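PDB 6DNM: export chaperone SatS from Mycobacterium tuberculosis H37Rv, which acts as a chaperone for the SecA2 protein export pathway, here represented by its C-terminal domain. Local coordinates for residues A[106-109]-A[114-117]; A[126-131]-A[138-143]; A[153-158]-A[162-167]. One frame throughout, in Å; residues are numbered along the deposited sequence.

Interaction 1: A[106-109]-A[114-117]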
loop_
_atom_site.group_PDB
_atom_site.type_symbol
_atom_site.label_atom_id
_atom_site.label_comp_id
_atom_site.label_asym_id
_atom_site.label_seq_id
_atom_site.Cartn_x
_atom_site.Cartn_y
_atom_site.Cartn_z
ATOM N N ASP A 106 -3.029 18.037 1.392
ATOM C CA ASP A 106 -3.813 19.261 1.256
ATOM C C ASP A 106 -5.071 19.198 2.109
ATOM O O ASP A 106 -5.445 20.192 2.738
ATOM C CB ASP A 106 -4.150 19.503 -0.218
ATOM C CG ASP A 106 -2.911 19.596 -1.085
ATOM O OD1 ASP A 106 -2.769 18.775 -2.013
ATOM O OD2 ASP A 106 -2.067 20.477 -0.815
ATOM N N ASP A 107 -5.701 18.022 2.185
ATOM C CA ASP A 107 -6.935 17.895 2.954
ATOM C C ASP A 107 -6.689 18.052 4.453
ATOM O O ASP A 107 -7.486 18.691 5.148
ATOM C CB ASP A 107 -7.626 16.570 2.646
ATOM C CG ASP A 107 -8.105 16.492 1.212
ATOM O OD1 ASP A 107 -8.309 17.564 0.605
ATOM O OD2 ASP A 107 -8.274 15.367 0.684
ATOM N N PHE A 108 -5.610 17.460 4.975
ATOM C CA PHE A 108 -5.302 17.618 6.396
ATOM C C PHE A 108 -5.159 19.089 6.767
ATOM O O PHE A 108 -5.549 19.500 7.867
ATOM C CB PHE A 108 -4.022 16.860 6.755
ATOM C CG PHE A 108 -4.195 15.365 6.842
ATOM C CD1 PHE A 108 -5.225 14.805 7.586
ATOM C CD2 PHE A 108 -3.313 14.521 6.194
ATOM C CE1 PHE A 108 -5.382 13.420 7.660
ATOM C CE2 PHE A 108 -3.456 13.151 6.274
ATOM C CZ PHE A 108 -4.492 12.598 7.007
ATOM N N ALA A 109 -4.611 19.899 5.854
ATOM C CA ALA A 109 -4.424 21.318 6.133
ATOM C C ALA A 109 -5.746 22.048 6.309
ATOM O O ALA A 109 -5.781 23.085 6.982
ATOM C CB ALA A 109 -3.600 21.973 5.020
ATOM N N ALA A 114 -12.410 18.071 5.560
ATOM C CA ALA A 114 -11.913 18.016 4.193
ATOM C C ALA A 114 -11.351 16.652 3.815
ATOM O O ALA A 114 -11.094 16.410 2.629
ATOM C CB ALA A 114 -10.828 19.075 3.973
ATOM N N VAL A 115 -11.151 15.763 4.783
ATOM C CA VAL A 115 -10.543 14.459 4.536
ATOM C C VAL A 115 -11.638 13.441 4.257
ATOM O O VAL A 115 -12.588 13.303 5.039
ATOM C CB VAL A 115 -9.691 14.012 5.733
ATOM C CG1 VAL A 115 -9.074 12.656 5.432
ATOM C CG2 VAL A 115 -8.626 15.049 6.049
ATOM N N ASP A 116 -11.507 12.712 3.154
ATOM C CA ASP A 116 -12.477 11.674 2.847
ATOM C C ASP A 116 -12.201 10.452 3.710
ATOM O O ASP A 116 -11.098 9.894 3.676
ATOM C CB ASP A 116 -12.420 11.289 1.373
ATOM C CG ASP A 116 -13.474 10.265 1.018
ATOM O OD1 ASP A 116 -14.646 10.659 0.898
ATOM O OD2 ASP A 116 -13.147 9.067 0.887
ATOM N N ARG A 117 -13.214 10.019 4.459
ATOM C CA ARG A 117 -13.018 8.941 5.423
ATOM C C ARG A 117 -12.598 7.647 4.736
ATOM O O ARG A 117 -11.634 6.996 5.152
ATOM C CB ARG A 117 -14.297 8.742 6.231
ATOM C CG ARG A 117 -14.171 7.685 7.311
ATOM C CD ARG A 117 -15.509 6.974 7.528
ATOM N NE ARG A 117 -15.938 6.305 6.305
ATOM C CZ ARG A 117 -15.412 5.173 5.850
ATOM N NH1 ARG A 117 -14.434 4.576 6.518
ATOM N NH2 ARG A 117 -15.852 4.647 4.719
HETATM O O HOH W 1 -9.370 13.080 1.227
#
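D107, on helix 104-110, leans over the loop at A114 and V115, and its side chain is the one to follow. D107 CB starts 3.5 Å from A114 O and also rests against V115 CG2. Next comes D107 CG, which lies 3.3 Å from A114 O. CG stands anti to the carbonyl carbon of D107 (chi1 -65°), which swings the carboxylate out across the loop backbone. The carboxylate lies face-on over A114 O, centred on CG, with D107 OD1 and OD2 both 3.6 Å from that oxygen. Water 1 takes up OD2. It donates to D107 OD2 at 2.6 Å and accepts from D116 N at 2.9 Å, so the carboxylate grips the loop through a solvent molecule and the D116 amide has its partner. On the backbone side, the methyl A114 CB packs on D107 O at 3.6 Å.

The apolar half of the contact belongs to F108. The CD1 corner of its ring meets V115 CG2 at 3.7 Å, an oblique approach in which that methyl also touches CE1.

This is a short helix-loop-helix connection between helix 104-110 and helix 117-134: D116 is the N-cap of the latter, its OD2 accepting from Q119 N, so the water bridge joins D107 to that N-cap residue. Around it, F108 is buried against L149 and L152 of helix 148-157, V173 and W176 of helix 170-185, and L120 of helix 117-134, while V115 packs on L120 and on V156 of helix 148-157.

Interaction 2: A[126-131]-A[138-143]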
loop_
_atom_site.group_PDB
_atom_site.type_symbol
_atom_site.label_atom_id
_atom_site.label_comp_id
_atom_site.label_asym_id
_atom_site.label_seq_id
_atom_site.Cartn_x
_atom_site.Cartn_y
_atom_site.Cartn_z
ATOM N N LEU A 126 -2.819 0.565 4.064
ATOM C CA LEU A 126 -1.553 0.401 3.347
ATOM C C LEU A 126 -0.374 0.851 4.197
ATOM O O LEU A 126 0.658 0.174 4.245
ATOM C CB LEU A 126 -1.577 1.206 2.048
ATOM C CG LEU A 126 -0.242 1.229 1.297
ATOM C CD1 LEU A 126 0.108 -0.139 0.708
ATOM C CD2 LEU A 126 -0.275 2.298 0.219
ATOM N N LEU A 127 -0.504 2.001 4.861
ATOM C CA LEU A 127 0.599 2.535 5.657
ATOM C C LEU A 127 1.031 1.552 6.736
ATOM O O LEU A 127 2.229 1.323 6.939
ATOM C CB LEU A 127 0.172 3.847 6.305
ATOM C CG LEU A 127 -0.036 5.032 5.379
ATOM C CD1 LEU A 127 -0.512 6.235 6.163
ATOM C CD2 LEU A 127 1.252 5.320 4.712
ATOM N N ARG A 128 0.067 0.973 7.457
ATOM C CA ARG A 128 0.410 0.004 8.493
ATOM C C ARG A 128 1.107 -1.206 7.892
ATOM O O ARG A 128 2.074 -1.722 8.465
ATOM C CB ARG A 128 -0.845 -0.427 9.251
ATOM C CG ARG A 128 -1.565 0.699 9.949
ATOM C CD ARG A 128 -1.307 0.661 11.413
ATOM N NE ARG A 128 -2.184 1.575 12.135
ATOM C CZ ARG A 128 -1.835 2.192 13.255
ATOM N NH1 ARG A 128 -0.623 1.994 13.766
ATOM N NH2 ARG A 128 -2.693 2.999 13.860
ATOM N N ASP A 129 0.637 -1.668 6.727
ATOM C CA ASP A 129 1.288 -2.798 6.067
ATOM C C ASP A 129 2.715 -2.448 5.662
ATOM O O ASP A 129 3.625 -3.267 5.814
ATOM C CB ASP A 129 0.491 -3.211 4.831
ATOM C CG ASP A 129 -0.724 -4.061 5.158
ATOM O OD1 ASP A 129 -0.894 -4.471 6.320
ATOM O OD2 ASP A 129 -1.510 -4.325 4.225
ATOM N N ILE A 130 2.932 -1.239 5.135
ATOM C CA ILE A 130 4.284 -0.836 4.749
ATOM C C ILE A 130 5.177 -0.737 5.974
ATOM O O ILE A 130 6.332 -1.180 5.956
ATOM C CB ILE A 130 4.256 0.493 3.970
ATOM C CG1 ILE A 130 3.559 0.317 2.623
ATOM C CG2 ILE A 130 5.674 1.041 3.781
ATOM C CD1 ILE A 130 3.541 1.604 1.807
ATOM N N GLY A 131 4.669 -0.143 7.054
ATOM C CA GLY A 131 5.457 -0.069 8.272
ATOM C C GLY A 131 5.826 -1.438 8.805
ATOM O O GLY A 131 6.968 -1.672 9.211
ATOM N N ALA A 138 8.075 3.834 12.077
ATOM C CA ALA A 138 7.701 5.207 11.736
ATOM C C ALA A 138 6.186 5.385 11.651
ATOM O O ALA A 138 5.640 6.375 12.153
ATOM C CB ALA A 138 8.371 5.636 10.432
ATOM N N VAL A 139 5.489 4.441 11.015
ATOM C CA VAL A 139 4.039 4.568 10.866
ATOM C C VAL A 139 3.347 4.432 12.217
ATOM O O VAL A 139 2.499 5.256 12.579
ATOM C CB VAL A 139 3.490 3.555 9.845
ATOM C CG1 VAL A 139 1.966 3.669 9.765
ATOM C CG2 VAL A 139 4.108 3.770 8.469
ATOM N N ASP A 140 3.683 3.385 12.975
ATOM C CA ASP A 140 3.051 3.199 14.277
ATOM C C ASP A 140 3.244 4.425 15.161
ATOM O O ASP A 140 2.314 4.858 15.846
ATOM C CB ASP A 140 3.605 1.956 14.970
ATOM C CG ASP A 140 3.231 0.672 14.261
ATOM O OD1 ASP A 140 2.299 0.687 13.418
ATOM O OD2 ASP A 140 3.870 -0.355 14.559
ATOM N N LYS A 141 4.439 5.011 15.143
ATOM C CA LYS A 141 4.683 6.177 15.981
ATOM C C LYS A 141 3.859 7.367 15.513
ATOM O O LYS A 141 3.263 8.083 16.327
ATOM C CB LYS A 141 6.170 6.516 15.966
ATOM C CG LYS A 141 7.019 5.575 16.784
ATOM C CD LYS A 141 8.490 5.924 16.637
ATOM C CE LYS A 141 9.028 6.652 17.854
ATOM N NZ LYS A 141 10.444 6.263 18.122
ATOM N N ALA A 142 3.836 7.614 14.205
ATOM C CA ALA A 142 3.151 8.798 13.695
ATOM C C ALA A 142 1.652 8.734 13.950
ATOM O O ALA A 142 1.005 9.775 14.131
ATOM C CB ALA A 142 3.416 8.957 12.198
ATOM N N LEU A 143 1.084 7.536 13.979
ATOM C CA LEU A 143 -0.348 7.368 14.164
ATOM C C LEU A 143 -0.747 7.217 15.631
ATOM O O LEU A 143 -1.925 6.986 15.914
ATOM C CB LEU A 143 -0.861 6.192 13.321
ATOM C CG LEU A 143 -0.743 6.371 11.802
ATOM C CD1 LEU A 143 -1.302 5.155 11.079
ATOM C CD2 LEU A 143 -1.425 7.663 11.320
HETATM O O HOH W 2 0.086 3.443 16.156
HETATM O O HOH W 3 -2.404 4.367 16.636
#
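V139 sets two methyls against the backbone of L127 in an angled helix-loop-helix turn, where helix 117-134 leads into the short helix 138-142. The two segments are steeply inclined, 133° between their N-to-C directions, with their axes 8.8 Å apart at closest approach. V139 CG2 sits 3.4 Å from L127 O, and V139 CG1 lies against L127 CB at 3.9 Å. With CG1 anti to the backbone N of V139, both methyls rest on the same side of L127 O, an oxygen already taken up by G131 N in the helix. G131, without a side chain, lets V139 approach its backbone; V139 CG2 touches G131 CA.

Beside this apolar core R128 reaches over to the short helix, its chain bent at chi2 so that the guanidinium lies across the helix end. L143 CD1 covers one face of the R128 guanidinium, 3.6 Å above the plane and over its centre. The edge is polar. R128 NH1 bonds to D140 OD1 in a salt bridge of 3.2 Å, rather bent at 140°, reaching it from above the carboxylate plane while OD1 stays in the guanidinium plane; the two flat groups are turned 39° from each other.

Further out, helix 170-185 backs both segments: L127 meets W176 and V183, and V139 meets L179, while D136 OD2 accepts from A138 N near the start of the short helix. Two waters complete the edge of the guanidinium, lying in its plane: water 2 accepts from R128 NH1 and donates to D140 O, and water 3 accepts from R128 NH2 and donates to L143 O at 2.8 Å.

Interaction 3: A[153-158]-A[162-167]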
loop_
_atom_site.group_PDB
_atom_site.type_symbol
_atom_site.label_atom_id
_atom_site.label_comp_id
_atom_site.label_asym_id
_atom_site.label_seq_id
_atom_site.Cartn_x
_atom_site.Cartn_y
_atom_site.Cartn_z
ATOM N N VAL A 153 -6.296 11.574 12.438
ATOM C CA VAL A 153 -6.671 10.351 11.737
ATOM C C VAL A 153 -7.729 9.588 12.524
ATOM O O VAL A 153 -8.742 9.149 11.964
ATOM C CB VAL A 153 -5.418 9.500 11.482
ATOM C CG1 VAL A 153 -5.802 8.096 11.004
ATOM C CG2 VAL A 153 -4.522 10.201 10.472
ATOM N N ALA A 154 -7.513 9.411 13.835
ATOM C CA ALA A 154 -8.479 8.663 14.640
ATOM C C ALA A 154 -9.849 9.329 14.598
ATOM O O ALA A 154 -10.879 8.649 14.501
ATOM C CB ALA A 154 -7.973 8.501 16.077
ATOM N N TYR A 155 -9.879 10.663 14.639
ATOM C CA TYR A 155 -11.150 11.371 14.583
ATOM C C TYR A 155 -11.867 11.133 13.258
ATOM O O TYR A 155 -13.065 10.821 13.241
ATOM C CB TYR A 155 -10.938 12.865 14.833
ATOM C CG TYR A 155 -12.240 13.629 14.727
ATOM C CD1 TYR A 155 -13.145 13.639 15.784
ATOM C CD2 TYR A 155 -12.587 14.306 13.562
ATOM C CE1 TYR A 155 -14.345 14.317 15.693
ATOM C CE2 TYR A 155 -13.794 14.991 13.464
ATOM C CZ TYR A 155 -14.666 14.991 14.532
ATOM O OH TYR A 155 -15.867 15.668 14.435
ATOM N N VAL A 156 -11.155 11.279 12.133
ATOM C CA VAL A 156 -11.781 11.107 10.820
ATOM C C VAL A 156 -12.317 9.690 10.662
ATOM O O VAL A 156 -13.388 9.477 10.085
ATOM C CB VAL A 156 -10.799 11.475 9.686
ATOM C CG1 VAL A 156 -11.370 11.066 8.312
ATOM C CG2 VAL A 156 -10.461 12.962 9.707
ATOM N N LEU A 157 -11.579 8.697 11.162
ATOM C CA LEU A 157 -11.973 7.307 10.966
ATOM C C LEU A 157 -13.080 6.853 11.907
ATOM O O LEU A 157 -13.585 5.737 11.737
ATOM C CB LEU A 157 -10.755 6.392 11.107
ATOM C CG LEU A 157 -9.680 6.598 10.045
ATOM C CD1 LEU A 157 -8.527 5.630 10.271
ATOM C CD2 LEU A 157 -10.290 6.386 8.668
ATOM N N ASP A 158 -13.471 7.673 12.886
ATOM C CA ASP A 158 -14.519 7.302 13.836
ATOM C C ASP A 158 -15.687 8.273 13.732
ATOM O O ASP A 158 -15.664 9.345 14.363
ATOM C CB ASP A 158 -13.965 7.289 15.261
ATOM C CG ASP A 158 -14.982 6.829 16.290
ATOM O OD1 ASP A 158 -16.136 6.511 15.928
ATOM O OD2 ASP A 158 -14.621 6.800 17.488
ATOM N N VAL A 162 -16.661 12.753 18.990
ATOM C CA VAL A 162 -16.942 14.180 19.092
ATOM C C VAL A 162 -15.711 14.977 19.509
ATOM O O VAL A 162 -15.821 16.171 19.795
ATOM C CB VAL A 162 -18.145 14.471 20.007
ATOM C CG1 VAL A 162 -19.431 14.063 19.320
ATOM C CG2 VAL A 162 -17.993 13.751 21.343
ATOM N N GLY A 163 -14.545 14.347 19.561
ATOM C CA GLY A 163 -13.336 15.062 19.921
ATOM C C GLY A 163 -12.685 15.706 18.715
ATOM O O GLY A 163 -11.607 15.281 18.287
ATOM N N LYS A 164 -13.326 16.724 18.156
ATOM C CA LYS A 164 -12.874 17.268 16.876
ATOM C C LYS A 164 -11.624 18.125 17.051
ATOM O O LYS A 164 -11.656 19.112 17.795
ATOM C CB LYS A 164 -13.978 18.081 16.212
ATOM C CG LYS A 164 -13.541 18.749 14.920
ATOM C CD LYS A 164 -14.631 19.635 14.348
ATOM C CE LYS A 164 -14.702 19.524 12.837
ATOM N NZ LYS A 164 -16.075 19.832 12.336
ATOM N N PRO A 165 -10.521 17.787 16.393
ATOM C CA PRO A 165 -9.339 18.657 16.444
ATOM C C PRO A 165 -9.667 20.014 15.848
ATOM O O PRO A 165 -10.427 20.118 14.884
ATOM C CB PRO A 165 -8.320 17.906 15.577
ATOM C CG PRO A 165 -8.774 16.492 15.593
ATOM C CD PRO A 165 -10.270 16.552 15.633
ATOM N N THR A 166 -9.086 21.057 16.430
ATOM C CA THR A 166 -9.423 22.429 16.087
ATOM C C THR A 166 -8.281 23.100 15.330
ATOM O O THR A 166 -7.103 22.785 15.528
ATOM C CB THR A 166 -9.762 23.231 17.349
ATOM O OG1 THR A 166 -8.771 22.984 18.352
ATOM C CG2 THR A 166 -11.117 22.796 17.894
ATOM N N ALA A 167 -8.644 24.037 14.457
ATOM C CA ALA A 167 -7.676 24.705 13.601
ATOM C C ALA A 167 -6.707 25.550 14.429
ATOM O O ALA A 167 -7.052 26.025 15.516
ATOM C CB ALA A 167 -8.409 25.619 12.624
#
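K164 and P165 lie over one face of the Y155 ring, with two CH-pi contacts. K164 CA is 3.8 Å from the centroid of the Y155 ring, 21° off its normal, displaced toward the CE1 side. P165 CD joins it 4.0 Å from the same centroid, nearer the root of the ring, where it touches Y155 CG.

Van der Waals contacts fill in the rest. Y155 CD1 meets G163 O obliquely at 3.4 Å, V162 C comes to the ring edge, and K164 CB packs against Y155 OH at 3.5 Å. CG of Y155 stands anti to the backbone N (chi1 178°), sending the ring out from helix 148-157 toward the loop. That loop makes an inverse gamma turn centred on G163, closed by a weak bond from K164 N to V162 O, before it runs on to helix 170-185. P112 and S161 also touch the Y155 side chain.

Among polar groups, K164 extends past the tyrosine, and its NZ forms a salt bridge with D113. On the helix side of the loop, D158 OD1 accepts from H160 N; just before the turn, S161 OG bonds to G163 N.

Going from the N terminus, the three contacts come in series, none enclosing or crossing another. Interaction 1 closes the short loop between helices 104-110 and 117-134; interaction 2 folds the far part of helix 117-134 back on helix 138-142; interaction 3 fastens the loop that leaves helix 148-157 for helix 170-185. Interactions 1 and 3 lie about 11 Å apart between centres and touch, with R117 CG packing on V156 O and F108 on V153. Interactions 2 and 3 meet through L143 and V153. Interactions 1 and 2 do not touch, but helix 117-134 links them. All three belong to the helical part of the domain.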